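Phosphoribosylformylglycinamidine synthase 2 (Thermus thermophilus, PDB 3VIU) belongs to the AIR synthase related (PurM-like) family and binds ADP and a magnesium ion. Local coordinates at residues A[429-433]-A[443-447]. Residue numbers count along the deposited sequence, not the author numbering.
With MG (magnesium ion), chain D.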
# COMPACT_ATOMS: atom_id res chain seq x y z
N GLY A 429 16.58 -7.81 -1.57
CA GLY A 429 16.47 -7.70 -0.13
C GLY A 429 15.00 -7.92 0.19
O GLY A 429 14.18 -7.92 -0.72
N ASP A 430 14.66 -8.12 1.46
CA ASP A 430 13.25 -8.34 1.84
C ASP A 430 12.37 -7.10 1.64
O ASP A 430 11.15 -7.19 1.64
CB ASP A 430 13.16 -8.81 3.29
CG ASP A 430 13.42 -10.30 3.43
OD1 ASP A 430 12.50 -11.08 3.13
OD2 ASP A 430 14.53 -10.68 3.82
N ALA A 431 13.00 -5.95 1.48
CA ALA A 431 12.25 -4.72 1.25
C ALA A 431 12.97 -4.01 0.13
O ALA A 431 14.17 -4.18 -0.04
CB ALA A 431 12.23 -3.85 2.50
N ALA A 432 12.24 -3.23 -0.66
CA ALA A 432 12.87 -2.49 -1.74
C ALA A 432 13.70 -1.39 -1.09
O ALA A 432 13.26 -0.77 -0.13
CB ALA A 432 11.81 -1.88 -2.64
N VAL A 433 14.90 -1.18 -1.60
CA VAL A 433 15.80 -0.16 -1.05
C VAL A 433 16.20 0.84 -2.12
O VAL A 433 16.97 0.52 -3.02
CB VAL A 433 17.09 -0.80 -0.47
CG1 VAL A 433 18.07 0.28 -0.04
CG2 VAL A 433 16.73 -1.69 0.71
N VAL A 443 16.25 4.49 1.35
CA VAL A 443 14.87 4.41 1.80
C VAL A 443 14.34 3.01 1.50
O VAL A 443 14.39 2.56 0.36
CB VAL A 443 14.00 5.43 1.06
CG1 VAL A 443 12.58 5.38 1.58
CG2 VAL A 443 14.60 6.82 1.20
N ALA A 444 13.84 2.33 2.53
CA ALA A 444 13.30 0.98 2.37
C ALA A 444 11.78 0.99 2.44
O ALA A 444 11.19 1.76 3.20
CB ALA A 444 13.87 0.06 3.44
N ALA A 445 11.14 0.12 1.66
CA ALA A 445 9.69 0.05 1.61
C ALA A 445 9.17 -1.36 1.33
O ALA A 445 9.78 -2.13 0.59
CB ALA A 445 9.16 1.01 0.55
N LYS A 446 8.02 -1.66 1.91
CA LYS A 446 7.40 -2.96 1.72
C LYS A 446 5.92 -2.86 2.07
O LYS A 446 5.51 -2.04 2.89
CB LYS A 446 8.09 -4.00 2.60
CG LYS A 446 8.24 -5.38 1.97
CD LYS A 446 6.92 -6.10 1.88
CE LYS A 446 7.10 -7.48 1.26
NZ LYS A 446 7.63 -7.37 -0.13
N VAL A 447 5.10 -3.69 1.42
CA VAL A 447 3.67 -3.73 1.70
C VAL A 447 3.32 -5.19 1.94
O VAL A 447 3.75 -6.06 1.18
CB VAL A 447 2.86 -3.17 0.51
CG1 VAL A 447 3.28 -3.85 -0.78
CG2 VAL A 447 1.39 -3.38 0.74
MG MG D . 10.01 -11.47 3.66
O HOH W 1 8.15 -11.81 5.26
O HOH W 2 10.40 -13.97 3.87
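D430 stands in the loop just ahead of the strand, and its carboxylate extends from there to the magnesium ion MG: OD1 lies 2.6 Å from the metal, which N472, D620 and two waters also bind. An anionic oxygen suits such a cation, while the main chain of the same residue faces the neighbouring strand, D430 O lying 3.4 Å from K446 CG. Next, A431 points its methyl toward that strand, CB 3.6 Å from A445 O and 4.3 Å from A444 CB; it is compact enough to sit between this strand and V473 of helix 458-475, and the aliphatic part of K446 lies against it (CB to CB 4.1 Å). With A432 regular pairing begins. Its N donates to A445 O (3.0 Å) and its O accepts from A445 N (2.9 Å), an antiparallel hydrogen-bonded pair in the hairpin of strands 432-436 and 441-448, part of the mixed sheet of the second PurM-like N-terminal domain; the small methyls of A432 and A445 share one face. A432 O also receives a CA-H...O contact from A444 CA at 3.1 Å. V433 and A444 then form a non-hydrogen-bonded pair, CA atoms 4.4 Å apart. Beta-branched V433 suits an extended backbone, and its CG2 meets A444 CB at 4.3 Å; V476 touches both, a close fit consistent with the compact alanine.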